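Long-range contact in extracellular solute-binding protein, family 1 (Bifidobacterium longum subsp. infantis, PDB 6FTH), which probably captures human milk oligosaccharides outside the cell and delivers them to an ABC transporter for uptake: residues 155-167 against 176-189. Sequence-based numbering, arbitrary orientation.
Sequences MFINKTWLDKLGL and LENVLKAFKTEDPN
Trp161, in the first turn of helix 159-165, sets its indole with one face against Pro188 and its benzo edge against the ring of Phe183. Its CG stands anti to the carbonyl carbon (chi1 -70°), which carries the ring across to residues 176-189. From the root outward, CB meets Phe183 CE1 at 3.6 Å; CG lies 3.4 Å from Pro188 CB, which sits over the five-membered ring in a CH-pi contact; CD1 meets the same CB, and CD2 and CE2 run under Pro188 CG. CE3 and CZ3 also face Pro188 CG, and the indole edge at CE3 is directed at the Phe183 ring, with CE3 over its centre. The result is a T-shaped pair, with planes 78° apart. At the far side NE1 and CZ2 pass beside Asn189 CB; the amide ND2 of that residue donates to the carbonyl oxygen of Ala290. Asn158 ND2 lies above the other indole face, while Asn158 OD1 caps the helix through Trp161 N (2.8 Å). An alanine in place of Trp161 is likely to open a gap between Phe183 and Pro188, leaving both without their aromatic partner.

Over the opposite face of Phe183, toward its rim, lies Val179 CG1, itself 3.7 Å from Leu162 CD2. Leu165 CD1 meets the Phe183 edge in the ring plane, Ile157 CG1 packs against Phe183 CZ, and Leu167 CD1 rests on Ala182 CB. Farther along, Met155 CE and Leu176 CD2 approach tip to tip. At the solvent side one water links Lys164 NZ to Pro188 O. Two helices nearly perpendicular, at 85°, are thus joined through an apolar core, and strand 154-158, which lies between strands 292-297 and 311-313 of the mixed sheet, is packed against helix 173-185, as in the alpha/beta domains of periplasmic-binding-protein folds.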
# COMPACT_ATOMS: atom_id res chain seq x y z
N MET A 155 1.93 13.65 3.49
CA MET A 155 3.04 14.56 3.76
C MET A 155 2.71 15.27 5.06
O MET A 155 1.69 15.95 5.16
CB MET A 155 3.17 15.57 2.62
CG MET A 155 4.33 16.53 2.77
SD MET A 155 4.39 17.62 1.33
CE MET A 155 5.92 18.53 1.63
N PHE A 156 3.59 15.13 6.05
CA PHE A 156 3.40 15.73 7.37
C PHE A 156 4.33 16.92 7.57
O PHE A 156 5.46 16.94 7.07
CB PHE A 156 3.65 14.70 8.47
CG PHE A 156 2.75 13.50 8.39
CD1 PHE A 156 1.38 13.66 8.43
CD2 PHE A 156 3.26 12.22 8.25
CE1 PHE A 156 0.52 12.55 8.36
CE2 PHE A 156 2.42 11.12 8.18
CZ PHE A 156 1.05 11.29 8.21
N ILE A 157 3.86 17.90 8.33
CA ILE A 157 4.69 19.03 8.74
C ILE A 157 4.49 19.30 10.22
O ILE A 157 3.41 19.05 10.77
CB ILE A 157 4.43 20.28 7.88
CG1 ILE A 157 5.53 21.33 8.06
CG2 ILE A 157 3.08 20.86 8.15
CD1 ILE A 157 5.59 22.26 6.88
N ASN A 158 5.54 19.80 10.87
CA ASN A 158 5.49 20.18 12.28
C ASN A 158 4.81 21.54 12.36
O ASN A 158 5.43 22.59 12.12
CB ASN A 158 6.87 20.19 12.91
CG ASN A 158 6.77 20.32 14.41
OD1 ASN A 158 5.98 21.14 14.89
ND2 ASN A 158 7.47 19.47 15.13
N LYS A 159 3.50 21.51 12.64
CA LYS A 159 2.70 22.71 12.78
C LYS A 159 3.10 23.52 14.02
O LYS A 159 2.99 24.76 14.00
CB LYS A 159 1.22 22.32 12.83
CG LYS A 159 0.23 23.50 12.83
CD LYS A 159 0.39 24.41 11.62
CE LYS A 159 -0.83 25.27 11.35
NZ LYS A 159 -1.24 26.05 12.57
N THR A 160 3.53 22.86 15.09
CA THR A 160 4.02 23.59 16.25
C THR A 160 5.20 24.47 15.86
O THR A 160 5.28 25.63 16.27
CB THR A 160 4.44 22.61 17.34
OG1 THR A 160 3.28 21.89 17.78
CG2 THR A 160 5.08 23.33 18.54
N TRP A 161 6.09 23.95 15.02
CA TRP A 161 7.21 24.75 14.54
C TRP A 161 6.75 25.90 13.66
O TRP A 161 7.23 27.04 13.78
CB TRP A 161 8.18 23.87 13.78
CG TRP A 161 8.97 22.88 14.56
CD1 TRP A 161 8.89 22.60 15.90
CD2 TRP A 161 10.02 22.04 14.04
NE1 TRP A 161 9.81 21.64 16.23
CE2 TRP A 161 10.51 21.27 15.12
CE3 TRP A 161 10.57 21.86 12.77
CZ2 TRP A 161 11.53 20.35 14.96
CZ3 TRP A 161 11.59 20.95 12.61
CH2 TRP A 161 12.06 20.19 13.70
N LEU A 162 5.82 25.64 12.72
CA LEU A 162 5.31 26.71 11.90
C LEU A 162 4.75 27.82 12.77
O LEU A 162 5.01 29.01 12.54
CB LEU A 162 4.20 26.21 10.97
CG LEU A 162 4.63 25.21 9.87
CD1 LEU A 162 3.37 24.74 9.16
CD2 LEU A 162 5.60 25.80 8.89
N ASP A 163 3.97 27.44 13.79
CA ASP A 163 3.30 28.42 14.64
C ASP A 163 4.31 29.24 15.44
O ASP A 163 4.19 30.47 15.53
CB ASP A 163 2.36 27.69 15.61
CG ASP A 163 1.09 27.18 14.93
OD1 ASP A 163 0.82 27.54 13.77
OD2 ASP A 163 0.35 26.43 15.60
N LYS A 164 5.30 28.57 16.02
CA LYS A 164 6.33 29.24 16.82
C LYS A 164 7.13 30.23 15.99
O LYS A 164 7.56 31.27 16.51
CB LYS A 164 7.26 28.20 17.45
CG LYS A 164 6.63 27.52 18.67
CD LYS A 164 7.58 26.57 19.39
CE LYS A 164 6.90 26.00 20.65
NZ LYS A 164 7.76 25.03 21.36
N LEU A 165 7.35 29.94 14.71
CA LEU A 165 8.15 30.79 13.85
C LEU A 165 7.33 31.80 13.07
O LEU A 165 7.90 32.63 12.36
CB LEU A 165 8.97 29.94 12.88
CG LEU A 165 9.94 28.96 13.52
CD1 LEU A 165 10.71 28.21 12.43
CD2 LEU A 165 10.89 29.70 14.46
N GLY A 166 6.01 31.76 13.19
CA GLY A 166 5.17 32.69 12.45
C GLY A 166 5.17 32.42 10.96
O GLY A 166 5.24 33.36 10.15
N LEU A 167 5.08 31.15 10.58
CA LEU A 167 5.02 30.70 9.20
C LEU A 167 3.66 30.08 8.89
O LEU A 167 3.05 29.44 9.75
CB LEU A 167 6.09 29.64 8.96
CG LEU A 167 7.52 30.10 9.18
CD1 LEU A 167 8.43 28.90 9.29
CD2 LEU A 167 7.97 31.00 8.08
N LEU A 176 7.83 26.16 0.42
CA LEU A 176 8.37 25.03 1.18
C LEU A 176 9.86 25.21 1.47
O LEU A 176 10.31 24.96 2.60
CB LEU A 176 8.09 23.71 0.47
CG LEU A 176 8.71 22.46 1.08
CD1 LEU A 176 8.21 22.21 2.50
CD2 LEU A 176 8.41 21.27 0.17
N GLU A 177 10.63 25.63 0.47
CA GLU A 177 12.05 25.86 0.69
C GLU A 177 12.26 26.90 1.78
O GLU A 177 13.11 26.72 2.67
CB GLU A 177 12.72 26.27 -0.63
CG GLU A 177 14.21 26.43 -0.49
CD GLU A 177 14.89 26.89 -1.76
OE1 GLU A 177 14.20 27.23 -2.75
OE2 GLU A 177 16.13 26.91 -1.76
N ASN A 178 11.48 27.97 1.76
CA ASN A 178 11.63 29.02 2.78
C ASN A 178 11.35 28.48 4.17
O ASN A 178 12.08 28.77 5.13
CB ASN A 178 10.72 30.19 2.45
CG ASN A 178 10.82 31.31 3.46
OD1 ASN A 178 11.86 31.97 3.58
ND2 ASN A 178 9.72 31.55 4.20
N VAL A 179 10.28 27.69 4.31
CA VAL A 179 9.97 27.06 5.60
C VAL A 179 11.11 26.17 6.07
O VAL A 179 11.49 26.18 7.25
CB VAL A 179 8.65 26.27 5.48
CG1 VAL A 179 8.49 25.31 6.64
CG2 VAL A 179 7.47 27.21 5.35
N LEU A 180 11.67 25.37 5.16
CA LEU A 180 12.72 24.45 5.56
C LEU A 180 13.97 25.20 6.01
O LEU A 180 14.63 24.76 6.95
CB LEU A 180 13.04 23.51 4.40
CG LEU A 180 11.92 22.55 3.97
CD1 LEU A 180 12.39 21.73 2.82
CD2 LEU A 180 11.48 21.65 5.11
N LYS A 181 14.31 26.31 5.34
CA LYS A 181 15.45 27.12 5.79
C LYS A 181 15.23 27.65 7.19
O LYS A 181 16.16 27.70 8.00
CB LYS A 181 15.69 28.28 4.82
CG LYS A 181 16.23 27.83 3.45
CD LYS A 181 16.40 28.95 2.44
CE LYS A 181 17.00 28.42 1.14
NZ LYS A 181 17.00 29.46 0.04
N ALA A 182 14.01 28.08 7.49
CA ALA A 182 13.69 28.55 8.84
C ALA A 182 13.82 27.43 9.85
O ALA A 182 14.38 27.62 10.94
CB ALA A 182 12.27 29.11 8.84
N PHE A 183 13.33 26.23 9.52
CA PHE A 183 13.50 25.08 10.39
C PHE A 183 14.97 24.81 10.64
O PHE A 183 15.38 24.45 11.75
CB PHE A 183 12.86 23.83 9.78
CG PHE A 183 11.33 23.82 9.77
CD1 PHE A 183 10.56 24.79 10.40
CD2 PHE A 183 10.68 22.79 9.12
CE1 PHE A 183 9.16 24.71 10.37
CE2 PHE A 183 9.31 22.70 9.09
CZ PHE A 183 8.54 23.66 9.70
N LYS A 184 15.80 24.99 9.60
CA LYS A 184 17.20 24.65 9.73
C LYS A 184 17.90 25.60 10.70
O LYS A 184 18.71 25.16 11.51
CB LYS A 184 17.88 24.67 8.36
CG LYS A 184 19.35 24.23 8.43
CD LYS A 184 20.04 24.23 7.10
CE LYS A 184 21.47 23.65 7.21
NZ LYS A 184 21.57 22.26 7.81
N THR A 185 17.56 26.89 10.66
CA THR A 185 18.40 27.90 11.31
C THR A 185 17.79 28.53 12.55
O THR A 185 18.53 29.16 13.31
CB THR A 185 18.75 29.03 10.34
OG1 THR A 185 17.57 29.67 9.86
CG2 THR A 185 19.55 28.49 9.16
N GLU A 186 16.48 28.40 12.77
CA GLU A 186 15.80 29.12 13.83
C GLU A 186 15.47 28.26 15.05
O GLU A 186 14.70 28.70 15.90
CB GLU A 186 14.55 29.82 13.27
CG GLU A 186 14.89 30.76 12.10
CD GLU A 186 13.69 31.42 11.46
OE1 GLU A 186 12.58 31.33 12.03
OE2 GLU A 186 13.86 32.05 10.39
N ASP A 187 16.06 27.07 15.19
CA ASP A 187 15.95 26.28 16.41
C ASP A 187 14.50 26.13 16.87
O ASP A 187 14.17 26.41 18.04
CB ASP A 187 16.79 26.91 17.52
CG ASP A 187 16.96 26.00 18.71
OD1 ASP A 187 16.95 24.77 18.53
OD2 ASP A 187 17.09 26.51 19.86
N PRO A 188 13.59 25.69 16.01
CA PRO A 188 12.19 25.62 16.42
C PRO A 188 11.94 24.70 17.59
O PRO A 188 10.96 24.91 18.31
CB PRO A 188 11.46 25.16 15.14
CG PRO A 188 12.52 24.45 14.34
CD PRO A 188 13.76 25.29 14.60
N ASN A 189 12.77 23.69 17.82
CA ASN A 189 12.54 22.82 18.97
C ASN A 189 13.15 23.36 20.26
O ASN A 189 12.98 22.72 21.30
CB ASN A 189 12.94 21.35 18.70
CG ASN A 189 14.45 21.10 18.66
OD1 ASN A 189 15.25 21.93 19.09
ND2 ASN A 189 14.82 19.92 18.20
O HOH W 1 8.69 23.67 19.36